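CEP104 (Gallus gallus, PDB 5JO8) is a centriolar protein whose TOG domain, an array of packed helices, probably binds tubulin or microtubules. Local coordinates at residues M71-P76 against P119-G124; M83-I88 against K125-H130; L109-I114 against A162-V167; K134-L139 against K156-M161. All coordinates share one frame; numbering follows the deposited sequence. Where two conformers were deposited one is given.

Interaction 1. Residues M71-P76 against P119-G124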
loop_
_atom_site.group_PDB
_atom_site.type_symbol
_atom_site.label_atom_id
_atom_site.label_comp_id
_atom_site.label_asym_id
_atom_site.label_seq_id
_atom_site.Cartn_x
_atom_site.Cartn_y
_atom_site.Cartn_z
ATOM N N MET A 71 -10.858 -1.936 -24.598
ATOM C CA MET A 71 -9.902 -1.372 -25.553
ATOM C C MET A 71 -9.262 -2.475 -26.384
ATOM O O MET A 71 -8.704 -3.432 -25.844
ATOM C CB MET A 71 -8.804 -0.583 -24.834
ATOM C CG MET A 71 -9.296 0.619 -24.069
ATOM S SD MET A 71 -10.188 1.791 -25.093
ATOM C CE MET A 71 -8.962 2.149 -26.351
ATOM N N SER A 72 -9.350 -2.332 -27.704
ATOM C CA SER A 72 -8.759 -3.295 -28.624
ATOM C C SER A 72 -7.236 -3.244 -28.550
ATOM O O SER A 72 -6.661 -2.202 -28.241
ATOM C CB SER A 72 -9.219 -3.009 -30.053
ATOM O OG SER A 72 -8.440 -3.726 -30.995
ATOM N N VAL A 73 -6.590 -4.372 -28.833
ATOM C CA VAL A 73 -5.131 -4.432 -28.824
ATOM C C VAL A 73 -4.502 -3.567 -29.914
ATOM O O VAL A 73 -3.317 -3.256 -29.851
ATOM C CB VAL A 73 -4.616 -5.879 -28.896
ATOM C CG1 VAL A 73 -4.986 -6.642 -27.630
ATOM C CG2 VAL A 73 -5.156 -6.575 -30.151
ATOM N N SER A 74 -5.295 -3.175 -30.907
ATOM C CA SER A 74 -4.791 -2.329 -31.982
ATOM C C SER A 74 -4.728 -0.853 -31.606
ATOM O O SER A 74 -4.256 -0.028 -32.386
ATOM C CB SER A 74 -5.636 -2.499 -33.246
ATOM O OG SER A 74 -6.981 -2.122 -32.997
ATOM N N THR A 75 -5.199 -0.517 -30.409
ATOM C CA THR A 75 -5.153 0.863 -29.950
ATOM C C THR A 75 -3.694 1.299 -29.845
ATOM O O THR A 75 -2.872 0.541 -29.323
ATOM C CB THR A 75 -5.797 0.994 -28.548
ATOM O OG1 THR A 75 -7.132 0.461 -28.567
ATOM C CG2 THR A 75 -5.820 2.445 -28.104
ATOM N N PRO A 76 -3.360 2.504 -30.353
ATOM C CA PRO A 76 -1.979 2.989 -30.246
ATOM C C PRO A 76 -1.502 2.978 -28.806
ATOM O O PRO A 76 -2.284 3.289 -27.900
ATOM C CB PRO A 76 -2.073 4.425 -30.761
ATOM C CG PRO A 76 -3.177 4.355 -31.779
ATOM C CD PRO A 76 -4.192 3.408 -31.170
ATOM N N PRO A 119 -0.467 -6.148 -18.856
ATOM C CA PRO A 119 0.033 -7.302 -19.616
ATOM C C PRO A 119 -0.643 -7.498 -20.969
ATOM O O PRO A 119 0.042 -7.866 -21.935
ATOM C CB PRO A 119 -0.301 -8.496 -18.715
ATOM C CG PRO A 119 -0.476 -7.941 -17.377
ATOM C CD PRO A 119 -0.990 -6.553 -17.538
ATOM N N LYS A 120 -1.953 -7.274 -21.038
ATOM C CA LYS A 120 -2.696 -7.417 -22.298
ATOM C C LYS A 120 -2.073 -6.553 -23.397
ATOM O O LYS A 120 -1.904 -6.996 -24.541
ATOM C CB LYS A 120 -4.172 -7.031 -22.113
ATOM C CG LYS A 120 -5.013 -7.030 -23.400
ATOM C CD LYS A 120 -6.458 -6.631 -23.099
ATOM C CE LYS A 120 -7.271 -6.387 -24.370
ATOM N NZ LYS A 120 -8.655 -5.896 -24.053
ATOM N N HIS A 121 -1.711 -5.325 -23.033
ATOM C CA HIS A 121 -1.250 -4.330 -23.997
ATOM C C HIS A 121 0.271 -4.170 -24.035
ATOM O O HIS A 121 0.791 -3.309 -24.747
ATOM C CB HIS A 121 -1.924 -2.982 -23.722
ATOM C CG HIS A 121 -3.410 -3.018 -23.894
ATOM N ND1 HIS A 121 -4.012 -3.185 -25.127
ATOM C CD2 HIS A 121 -4.416 -2.944 -22.992
ATOM C CE1 HIS A 121 -5.324 -3.199 -24.975
ATOM N NE2 HIS A 121 -5.597 -3.055 -23.690
ATOM N N LYS A 122 0.962 -5.016 -23.274
ATOM C CA LYS A 122 2.423 -5.046 -23.224
ATOM C C LYS A 122 3.012 -3.667 -22.946
ATOM O O LYS A 122 3.984 -3.274 -23.571
ATOM C CB LYS A 122 3.000 -5.611 -24.534
ATOM C CG LYS A 122 2.537 -7.030 -24.857
ATOM C CD LYS A 122 2.945 -7.438 -26.270
ATOM C CE LYS A 122 2.231 -8.710 -26.711
ATOM N NZ LYS A 122 2.563 -9.076 -28.118
ATOM N N LEU A 123 2.425 -2.940 -22.003
ATOM C CA LEU A 123 2.819 -1.560 -21.751
ATOM C C LEU A 123 4.143 -1.434 -20.998
ATOM O O LEU A 123 4.775 -0.381 -21.018
ATOM C CB LEU A 123 1.717 -0.814 -20.993
ATOM C CG LEU A 123 0.450 -0.616 -21.823
ATOM C CD1 LEU A 123 -0.546 0.263 -21.077
ATOM C CD2 LEU A 123 0.767 -0.029 -23.194
ATOM N N GLY A 124 4.548 -2.507 -20.326
ATOM C CA GLY A 124 5.831 -2.513 -19.637
ATOM C C GLY A 124 5.708 -2.234 -18.156
ATOM O O GLY A 124 4.730 -1.607 -17.716
HETATM O O HOH W 1 -2.245 -3.546 -27.267
#
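Val73 and His121 bring the two backbones nearest, their CA atoms 6.2 Å apart, where the loop 71-76, folded as a type I beta turn from Ser72 to Thr75, meets the end of helix 100-121. Lys120 carries the one direct hydrogen bond between the segments: its chain is extended, CG anti to the backbone N (chi1 175°), and delivers NZ to Met71 O at 3.0 Å, tilted 23° from the carbonyl plane. CE of Lys120 passes CG1 of Val73 at 4.0 Å, and its CG sits over the centre of one face of the His121 imidazole. The edge of that ring faces the loop, CE1 lying 3.5 Å from Met71 O, while ND1 is joined to Val73 O through a water 2.8 Å from either atom. Replacing His121 with an alanine would probably cost the water its ring partner and open a gap beside Met71 and Val73. Within the loop, Thr75 grips Ser72 O with both N and OG1, the latter at 2.7 Å. Beyond the histidine the chain turns at Lys122, whose positive phi completes a Schellman motif. Such a meeting of inter-helix loop and helix end fits the edge of a TOG-domain alpha solenoid.

Interaction 2. Residues M83-I88 against K125-H130; sequences MLRAAI and KLETSH
Arg85 meets two partners on helix 125-130 with different parts of one flat group, presenting an edge to Glu127 and a face to His130. The grip on the carboxylate is side-on: NE donates to Glu127 OE1 at 2.8 Å and NH2 to Glu127 OE2 at 2.9 Å, both nearly straight and both close to the guanidinium plane. OE1 is used through its syn lone pair; OE2 is also met on the syn side, but from 25° out of the carboxylate plane. Arg85 reaches this position because its chain bends at chi2 (-70°), which lays the aliphatic part over the imidazole. CD of Arg85 stands 3.5 Å from the centroid of the His130 ring in a CH-pi contact, and the guanidinium continues the stack, its plane 23° from that of the ring and the centres 4.0 Å apart. Leu84 slides past His130 and brings CD2 to within 3.6 Å of Glu127 OE1, while Ile88 CG2 approaches His130 NE2. A water bridges that nitrogen to Arg85 O. The segments run almost parallel, yet their axes stay 11.0 Å apart, a distance that Arg85, Glu127 and His130 bridge with longer side chains. With NE and NH2 both bonded to the carboxylate and one face on the imidazole, the guanidinium is probably held against rotation; its charge would probably disfavour protonation of His130, though Glu127 should soften the effect.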
loop_
_atom_site.group_PDB
_atom_site.type_symbol
_atom_site.label_atom_id
_atom_site.label_comp_id
_atom_site.label_asym_id
_atom_site.label_seq_id
_atom_site.Cartn_x
_atom_site.Cartn_y
_atom_site.Cartn_z
ATOM N N MET A 83 -4.653 6.512 -21.201
ATOM C CA MET A 83 -5.859 6.000 -20.574
ATOM C C MET A 83 -5.555 5.389 -19.211
ATOM O O MET A 83 -6.315 5.584 -18.267
ATOM C CB MET A 83 -6.531 4.976 -21.473
ATOM C CG MET A 83 -7.889 4.563 -20.980
ATOM S SD MET A 83 -8.741 3.546 -22.196
ATOM C CE MET A 83 -8.761 4.649 -23.604
ATOM N N LEU A 84 -4.454 4.647 -19.118
ATOM C CA LEU A 84 -4.033 4.085 -17.839
ATOM C C LEU A 84 -3.772 5.213 -16.861
ATOM O O LEU A 84 -4.194 5.146 -15.706
ATOM C CB LEU A 84 -2.772 3.229 -17.993
ATOM C CG LEU A 84 -2.173 2.662 -16.695
ATOM C CD1 LEU A 84 -1.461 1.362 -16.972
ATOM C CD2 LEU A 84 -1.224 3.637 -15.988
ATOM N N ARG A 85 -3.033 6.230 -17.289
ATOM C CA ARG A 85 -2.692 7.302 -16.373
ATOM C C ARG A 85 -3.943 8.032 -15.892
ATOM O O ARG A 85 -4.060 8.369 -14.714
ATOM C CB ARG A 85 -1.703 8.270 -17.026
ATOM C CG ARG A 85 -0.434 7.596 -17.531
ATOM C CD ARG A 85 0.445 7.117 -16.392
ATOM N NE ARG A 85 1.730 6.571 -16.846
ATOM C CZ ARG A 85 2.899 7.192 -16.730
ATOM N NH1 ARG A 85 2.968 8.395 -16.175
ATOM N NH2 ARG A 85 4.006 6.607 -17.170
ATOM N N ALA A 86 -4.898 8.246 -16.784
ATOM C CA ALA A 86 -6.133 8.912 -16.407
ATOM C C ALA A 86 -6.952 8.044 -15.443
ATOM O O ALA A 86 -7.574 8.554 -14.508
ATOM C CB ALA A 86 -6.954 9.259 -17.648
ATOM N N ALA A 87 -6.962 6.739 -15.686
ATOM C CA ALA A 87 -7.692 5.822 -14.810
ATOM C C ALA A 87 -7.081 5.810 -13.411
ATOM O O ALA A 87 -7.807 5.819 -12.421
ATOM C CB ALA A 87 -7.708 4.414 -15.405
ATOM N N ILE A 88 -5.750 5.805 -13.342
ATOM C CA ILE A 88 -5.039 5.817 -12.066
ATOM C C ILE A 88 -5.294 7.122 -11.314
ATOM O O ILE A 88 -5.429 7.122 -10.090
ATOM C CB ILE A 88 -3.532 5.480 -12.237
ATOM C CG1 ILE A 88 -3.335 4.011 -12.643
ATOM C CG2 ILE A 88 -2.719 5.825 -10.993
ATOM C CD1 ILE A 88 -3.773 2.957 -11.589
ATOM N N LYS A 125 6.733 -2.638 -17.413
ATOM C CA LYS A 125 6.679 -2.616 -15.957
ATOM C C LYS A 125 6.823 -1.213 -15.386
ATOM O O LYS A 125 6.500 -0.991 -14.213
ATOM C CB LYS A 125 7.705 -3.571 -15.340
ATOM C CG LYS A 125 7.577 -5.022 -15.801
ATOM C CD LYS A 125 6.130 -5.515 -15.860
ATOM C CE LYS A 125 5.541 -5.710 -14.472
ATOM N NZ LYS A 125 6.210 -6.822 -13.705
ATOM N N LEU A 126 7.279 -0.256 -16.189
ATOM C CA LEU A 126 7.249 1.144 -15.766
ATOM C C LEU A 126 5.807 1.561 -15.457
ATOM O O LEU A 126 5.555 2.287 -14.488
ATOM C CB LEU A 126 7.888 2.059 -16.837
ATOM C CG LEU A 126 8.076 3.566 -16.617
ATOM C CD1 LEU A 126 8.981 4.105 -17.712
ATOM C CD2 LEU A 126 6.784 4.372 -16.616
ATOM N N GLU A 127 4.866 1.112 -16.280
ATOM C CA GLU A 127 3.469 1.464 -16.058
ATOM C C GLU A 127 2.937 0.783 -14.806
ATOM O O GLU A 127 2.223 1.407 -14.025
ATOM C CB GLU A 127 2.612 1.125 -17.271
ATOM C CG GLU A 127 3.038 1.919 -18.500
ATOM C CD GLU A 127 2.930 3.423 -18.289
ATOM O OE1 GLU A 127 1.984 3.873 -17.608
ATOM O OE2 GLU A 127 3.799 4.166 -18.801
ATOM N N THR A 128 3.310 -0.477 -14.607
ATOM C CA THR A 128 2.921 -1.188 -13.383
ATOM C C THR A 128 3.429 -0.428 -12.168
ATOM O O THR A 128 2.709 -0.254 -11.175
ATOM C CB THR A 128 3.527 -2.584 -13.350
ATOM O OG1 THR A 128 3.292 -3.221 -14.611
ATOM C CG2 THR A 128 2.905 -3.424 -12.229
ATOM N N SER A 129 4.682 0.005 -12.238
ATOM C CA SER A 129 5.305 0.760 -11.159
ATOM C C SER A 129 4.531 2.036 -10.859
ATOM O O SER A 129 4.258 2.348 -9.697
ATOM C CB SER A 129 6.751 1.103 -11.515
ATOM O OG SER A 129 7.307 1.965 -10.541
ATOM N N HIS A 130 4.178 2.775 -11.904
ATOM C CA HIS A 130 3.365 3.975 -11.754
ATOM C C HIS A 130 2.055 3.659 -11.009
ATOM O O HIS A 130 1.663 4.395 -10.094
ATOM C CB HIS A 130 3.057 4.571 -13.129
ATOM C CG HIS A 130 2.117 5.735 -13.086
ATOM N ND1 HIS A 130 2.552 7.034 -12.917
ATOM C CD2 HIS A 130 0.769 5.797 -13.193
ATOM C CE1 HIS A 130 1.509 7.846 -12.933
ATOM N NE2 HIS A 130 0.414 7.120 -13.091
HETATM O O HOH W 2 -1.917 8.754 -13.034
#

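Interaction 3. Residues L109-I114 against A162-V167; sequences LLKMII and ALWSEV
Ile114 and Glu166 mark the closest backbone approach, 7.0 Å between CA atoms, where helix 100-121 passes the loop that follows helix 148-163. The loop turns back on itself from Trp164 to Val167, a bend closed by the bond from Val167 N to Trp164 O, and thereby presents Trp164, Glu166 and Val167 to the same helix. Trp164 makes the broadest contact. Its six-membered ring lies obliquely against Lys111, whose extended chain crosses it at about a right angle; CG of Lys111 comes to 3.4 Å from Trp164 CZ2, and CB, CD and CE follow along the same corner of the indole. One turn on, Ile114 fills the angle between tryptophan and valine. Its CG2 reaches CE3 of Trp164 at 3.9 Å and CG2 of Val167 at 3.6 Å, and its CD1 approaches Trp164 CZ3. CG of Glu166, anti to its carbonyl carbon (chi1 -72°), lies 3.5 Å from Ile114 O, and a bend at chi2 (-67°) turns the carboxylate to a water that spans the same pair, donating to Ile114 O at 2.8 Å and to Glu166 OE1. Phe157 packs edge-to-face with the indole, and Ile114 also touches Thr128 and Cys131 of helix 125-142, so the contact sits at a meeting of three helices. No direct hydrogen bond crosses it. The apolar surfaces thus supply the adhesion, with the lysine contributing its methylenes, while a shared water provides the polar link between a helix carbonyl and an acid that probably carries its charge.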
loop_
_atom_site.group_PDB
_atom_site.type_symbol
_atom_site.label_atom_id
_atom_site.label_comp_id
_atom_site.label_asym_id
_atom_site.label_seq_id
_atom_site.Cartn_x
_atom_site.Cartn_y
_atom_site.Cartn_z
ATOM N N LEU A 109 -10.875 -1.709 -10.153
ATOM C CA LEU A 109 -10.272 -1.053 -11.298
ATOM C C LEU A 109 -8.750 -1.136 -11.211
ATOM O O LEU A 109 -8.093 -1.483 -12.194
ATOM C CB LEU A 109 -10.727 0.404 -11.342
ATOM C CG LEU A 109 -10.112 1.320 -12.394
ATOM C CD1 LEU A 109 -10.209 0.701 -13.792
ATOM C CD2 LEU A 109 -10.814 2.671 -12.328
ATOM N N LEU A 110 -8.197 -0.829 -10.035
ATOM C CA LEU A 110 -6.751 -0.882 -9.840
ATOM C C LEU A 110 -6.183 -2.273 -10.097
ATOM O O LEU A 110 -5.192 -2.433 -10.821
ATOM C CB LEU A 110 -6.391 -0.423 -8.433
ATOM C CG LEU A 110 -4.915 -0.485 -8.056
ATOM C CD1 LEU A 110 -4.128 0.355 -9.068
ATOM C CD2 LEU A 110 -4.725 0.054 -6.659
ATOM N N LYS A 111 -6.826 -3.291 -9.530
ATOM C CA LYS A 111 -6.366 -4.656 -9.731
ATOM C C LYS A 111 -6.421 -5.061 -11.205
ATOM O O LYS A 111 -5.506 -5.718 -11.717
ATOM C CB LYS A 111 -7.182 -5.632 -8.866
ATOM C CG LYS A 111 -6.718 -7.066 -9.003
ATOM C CD LYS A 111 -7.451 -8.023 -8.067
ATOM C CE LYS A 111 -6.991 -9.437 -8.356
ATOM N NZ LYS A 111 -7.777 -10.445 -7.590
ATOM N N MET A 112 -7.492 -4.676 -11.886
ATOM C CA MET A 112 -7.629 -4.954 -13.309
ATOM C C MET A 112 -6.517 -4.278 -14.124
ATOM O O MET A 112 -5.972 -4.874 -15.058
ATOM C CB MET A 112 -9.002 -4.490 -13.803
ATOM C CG MET A 112 -9.247 -4.698 -15.299
ATOM S SD MET A 112 -8.540 -3.469 -16.409
ATOM C CE MET A 112 -9.552 -2.040 -16.042
ATOM N N ILE A 113 -6.192 -3.032 -13.800
ATOM C CA ILE A 113 -5.181 -2.320 -14.586
ATOM C C ILE A 113 -3.850 -3.042 -14.465
ATOM O O ILE A 113 -3.164 -3.287 -15.463
ATOM C CB ILE A 113 -5.066 -0.858 -14.146
ATOM C CG1 ILE A 113 -6.310 -0.086 -14.568
ATOM C CG2 ILE A 113 -3.856 -0.205 -14.797
ATOM C CD1 ILE A 113 -6.481 1.225 -13.860
ATOM N N ILE A 114 -3.496 -3.406 -13.244
ATOM C CA ILE A 114 -2.211 -4.041 -12.975
ATOM C C ILE A 114 -2.121 -5.474 -13.506
ATOM O O ILE A 114 -1.137 -5.870 -14.118
ATOM C CB ILE A 114 -1.899 -3.980 -11.471
ATOM C CG1 ILE A 114 -1.596 -2.545 -11.055
ATOM C CG2 ILE A 114 -0.745 -4.912 -11.115
ATOM C CD1 ILE A 114 -1.570 -2.376 -9.526
ATOM N N ALA A 162 1.020 -6.976 -3.155
ATOM C CA ALA A 162 2.448 -7.258 -2.998
ATOM C C ALA A 162 2.863 -8.588 -3.630
ATOM O O ALA A 162 4.009 -8.746 -4.081
ATOM C CB ALA A 162 2.828 -7.242 -1.505
ATOM N N LEU A 163 1.932 -9.533 -3.681
ATOM C CA LEU A 163 2.239 -10.880 -4.138
ATOM C C LEU A 163 1.793 -11.194 -5.578
ATOM O O LEU A 163 2.106 -12.264 -6.115
ATOM C CB LEU A 163 1.701 -11.890 -3.112
ATOM C CG LEU A 163 2.433 -11.654 -1.774
ATOM C CD1 LEU A 163 1.612 -11.989 -0.548
ATOM C CD2 LEU A 163 3.746 -12.418 -1.762
ATOM N N TRP A 164 1.102 -10.253 -6.229
ATOM C CA TRP A 164 0.730 -10.451 -7.630
ATOM C C TRP A 164 1.982 -10.615 -8.469
ATOM O O TRP A 164 2.980 -9.926 -8.251
ATOM C CB TRP A 164 -0.098 -9.296 -8.193
ATOM C CG TRP A 164 -1.439 -9.170 -7.587
ATOM C CD1 TRP A 164 -2.188 -10.164 -7.001
ATOM C CD2 TRP A 164 -2.196 -7.968 -7.473
ATOM N NE1 TRP A 164 -3.374 -9.635 -6.531
ATOM C CE2 TRP A 164 -3.397 -8.290 -6.808
ATOM C CE3 TRP A 164 -1.977 -6.642 -7.871
ATOM C CZ2 TRP A 164 -4.371 -7.336 -6.529
ATOM C CZ3 TRP A 164 -2.942 -5.698 -7.591
ATOM C CH2 TRP A 164 -4.126 -6.052 -6.922
ATOM N N SER A 165 1.921 -11.547 -9.414
ATOM C CA SER A 165 3.080 -11.836 -10.261
ATOM C C SER A 165 3.597 -10.602 -11.011
ATOM O O SER A 165 4.795 -10.502 -11.281
ATOM C CB SER A 165 2.777 -12.977 -11.238
ATOM O OG SER A 165 1.765 -12.605 -12.145
ATOM N N GLU A 166 2.704 -9.668 -11.337
ATOM C CA GLU A 166 3.124 -8.427 -12.000
ATOM C C GLU A 166 3.840 -7.457 -11.064
ATOM O O GLU A 166 4.617 -6.619 -11.517
ATOM C CB GLU A 166 1.929 -7.706 -12.626
ATOM C CG GLU A 166 1.351 -8.382 -13.877
ATOM C CD GLU A 166 2.304 -8.352 -15.068
ATOM O OE1 GLU A 166 2.727 -7.250 -15.477
ATOM O OE2 GLU A 166 2.619 -9.437 -15.602
ATOM N N VAL A 167 3.573 -7.559 -9.768
ATOM C CA VAL A 167 4.034 -6.562 -8.809
ATOM C C VAL A 167 5.226 -7.030 -7.988
ATOM O O VAL A 167 6.132 -6.252 -7.690
ATOM C CB VAL A 167 2.883 -6.130 -7.885
ATOM C CG1 VAL A 167 3.390 -5.233 -6.759
ATOM C CG2 VAL A 167 1.789 -5.436 -8.663
HETATM O O HOH W 3 1.527 -5.152 -14.806
#

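Interaction 4. Residues K134-L139 against K156-M161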
loop_
_atom_site.group_PDB
_atom_site.type_symbol
_atom_site.label_atom_id
_atom_site.label_comp_id
_atom_site.label_asym_id
_atom_site.label_seq_id
_atom_site.Cartn_x
_atom_site.Cartn_y
_atom_site.Cartn_z
ATOM N N LYS A 134 1.426 5.354 -7.271
ATOM C CA LYS A 134 0.395 6.378 -7.153
ATOM C C LYS A 134 -0.732 5.997 -6.201
ATOM O O LYS A 134 -1.508 6.858 -5.787
ATOM C CB LYS A 134 -0.189 6.730 -8.530
ATOM C CG LYS A 134 0.791 7.428 -9.467
ATOM C CD LYS A 134 1.287 8.725 -8.857
ATOM C CE LYS A 134 2.369 9.349 -9.726
ATOM N NZ LYS A 134 2.902 10.615 -9.146
ATOM N N THR A 135 -0.847 4.712 -5.881
ATOM C CA THR A 135 -1.976 4.236 -5.087
ATOM C C THR A 135 -1.605 3.693 -3.708
ATOM O O THR A 135 -2.401 3.790 -2.771
ATOM C CB THR A 135 -2.782 3.161 -5.843
ATOM O OG1 THR A 135 -1.952 2.019 -6.092
ATOM C CG2 THR A 135 -3.281 3.724 -7.167
ATOM N N LEU A 136 -0.421 3.114 -3.582
ATOM C CA LEU A 136 -0.027 2.525 -2.302
ATOM C C LEU A 136 -0.086 3.503 -1.123
ATOM O O LEU A 136 -0.551 3.117 -0.046
ATOM C CB LEU A 136 1.351 1.861 -2.412
ATOM C CG LEU A 136 1.829 1.080 -1.180
ATOM C CD1 LEU A 136 0.811 0.019 -0.737
ATOM C CD2 LEU A 136 3.171 0.443 -1.502
ATOM N N PRO A 137 0.360 4.759 -1.295
ATOM C CA PRO A 137 0.268 5.661 -0.134
ATOM C C PRO A 137 -1.164 5.870 0.345
ATOM O O PRO A 137 -1.433 5.858 1.553
ATOM C CB PRO A 137 0.851 6.964 -0.663
ATOM C CG PRO A 137 1.823 6.520 -1.714
ATOM C CD PRO A 137 1.130 5.371 -2.392
ATOM N N GLY A 138 -2.094 6.026 -0.589
ATOM C CA GLY A 138 -3.485 6.162 -0.221
ATOM C C GLY A 138 -4.055 4.906 0.413
ATOM O O GLY A 138 -4.860 4.978 1.352
ATOM N N LEU A 139 -3.663 3.744 -0.102
ATOM C CA LEU A 139 -4.142 2.478 0.455
ATOM C C LEU A 139 -3.636 2.340 1.881
ATOM O O LEU A 139 -4.381 1.931 2.783
ATOM C CB LEU A 139 -3.664 1.302 -0.387
ATOM C CG LEU A 139 -4.328 1.190 -1.758
ATOM C CD1 LEU A 139 -3.530 0.256 -2.631
ATOM C CD2 LEU A 139 -5.767 0.688 -1.602
ATOM N N LYS A 156 -5.487 -6.169 3.540
ATOM C CA LYS A 156 -5.547 -7.399 2.759
ATOM C C LYS A 156 -5.298 -7.103 1.290
ATOM O O LYS A 156 -4.629 -7.873 0.603
ATOM C CB LYS A 156 -6.894 -8.109 2.917
ATOM C CG LYS A 156 -7.067 -8.870 4.232
ATOM C CD LYS A 156 -8.342 -9.710 4.207
ATOM C CE LYS A 156 -8.483 -10.524 5.489
ATOM N NZ LYS A 156 -9.742 -11.315 5.501
ATOM N N PHE A 157 -5.840 -5.992 0.806
ATOM C CA PHE A 157 -5.584 -5.609 -0.582
ATOM C C PHE A 157 -4.101 -5.343 -0.800
ATOM O O PHE A 157 -3.540 -5.769 -1.815
ATOM C CB PHE A 157 -6.388 -4.380 -1.003
ATOM C CG PHE A 157 -6.250 -4.058 -2.471
ATOM C CD1 PHE A 157 -7.038 -4.708 -3.407
ATOM C CD2 PHE A 157 -5.338 -3.114 -2.903
ATOM C CE1 PHE A 157 -6.901 -4.426 -4.768
ATOM C CE2 PHE A 157 -5.212 -2.827 -4.264
ATOM C CZ PHE A 157 -5.997 -3.477 -5.182
ATOM N N ILE A 158 -3.466 -4.642 0.140
ATOM C CA ILE A 158 -2.031 -4.373 0.036
ATOM C C ILE A 158 -1.247 -5.676 0.029
ATOM O O ILE A 158 -0.321 -5.852 -0.766
ATOM C CB ILE A 158 -1.537 -3.401 1.119
ATOM C CG1 ILE A 158 -2.079 -1.993 0.879
ATOM C CG2 ILE A 158 -0.009 -3.374 1.148
ATOM C CD1 ILE A 158 -1.996 -1.101 2.106
ATOM N N GLN A 159 -1.622 -6.583 0.924
ATOM C CA GLN A 159 -0.994 -7.891 1.012
ATOM C C GLN A 159 -1.092 -8.641 -0.325
ATOM O O GLN A 159 -0.089 -9.177 -0.821
ATOM C CB GLN A 159 -1.634 -8.680 2.165
ATOM C CG GLN A 159 -0.913 -9.939 2.591
ATOM C CD GLN A 159 -1.724 -10.740 3.607
ATOM O OE1 GLN A 159 -1.468 -11.923 3.829
ATOM N NE2 GLN A 159 -2.706 -10.093 4.224
ATOM N N GLU A 160 -2.280 -8.636 -0.932
ATOM C CA GLU A 160 -2.508 -9.334 -2.192
ATOM C C GLU A 160 -1.735 -8.656 -3.323
ATOM O O GLU A 160 -1.117 -9.333 -4.150
ATOM C CB GLU A 160 -4.010 -9.412 -2.523
ATOM C CG GLU A 160 -4.812 -10.299 -1.565
ATOM C CD GLU A 160 -6.256 -10.479 -1.988
ATOM O OE1 GLU A 160 -7.152 -10.159 -1.175
ATOM O OE2 GLU A 160 -6.499 -10.951 -3.122
ATOM N N MET A 161 -1.751 -7.326 -3.345
ATOM C CA MET A 161 -1.045 -6.589 -4.388
ATOM C C MET A 161 0.454 -6.863 -4.352
ATOM O O MET A 161 1.086 -6.988 -5.398
ATOM C CB MET A 161 -1.332 -5.089 -4.302
ATOM C CG MET A 161 -0.619 -4.274 -5.386
ATOM S SD MET A 161 -1.218 -2.581 -5.486
ATOM C CE MET A 161 -0.756 -1.925 -3.879
#
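Met161 N donates to Phe157 O at 2.8 Å, a backbone bond that ties together two of the three residues which helix 148-163 turns toward helix 125-142. The pair is a helical hairpin of the alpha solenoid expected of a TOG domain: the short segments run in roughly antiparallel directions, crossing at -148°, with their axes 10.8 Å apart. All contacts between them are apolar. Leu139 is the hub on its side. Its CB meets CD1 of Ile158 at 3.8 Å, and CD1 of the leucine lies in the fork between Phe157 and Met161, approaching the phenyl ring near its plane at CD2, 3.8 Å away. Leu136, with CG anti to its backbone N (chi1 -174°), sends CD1 across Ile158 at about a right angle, 3.9 Å from CG1 and 4.0 Å from CG2. Shortening Ile158 to an alanine is likely to leave a gap facing Leu136 and Leu139, since the branches that touch both would be gone. Other elements close round the pair: Val173 touches both Leu136 and Ile158, while Leu107 of helix 100-121 packs on Leu139 and Phe157. Met161 was modelled in two conformers; in one of them it runs extended until it bends at chi3 (64°), which places its CE against both leucines, 3.7 Å from Leu139 CD1 and 4.0 Å from Leu136 CD1.

How the interactions relate
The four contacts pass from the rim of the domain to its middle, and their chemistry changes on the way. Interaction 1 is a surface contact, polar, with one direct hydrogen bond and a bridging water; interaction 4, whose centre lies about 3 Å from the centre of the chain, is buried and wholly apolar. Interactions 2 and 3 are partly buried, the first a salt bridge with stacking, the second mainly apolar with a water at one side. Helix 100-121 serves interactions 1 and 3, helix 125-142 interactions 2 and 4, and helix 148-163 with its following loop interactions 3 and 4. Neighbouring contacts touch: Met71 on Met83, Leu84 on Ile113, and Trp164 on Phe157.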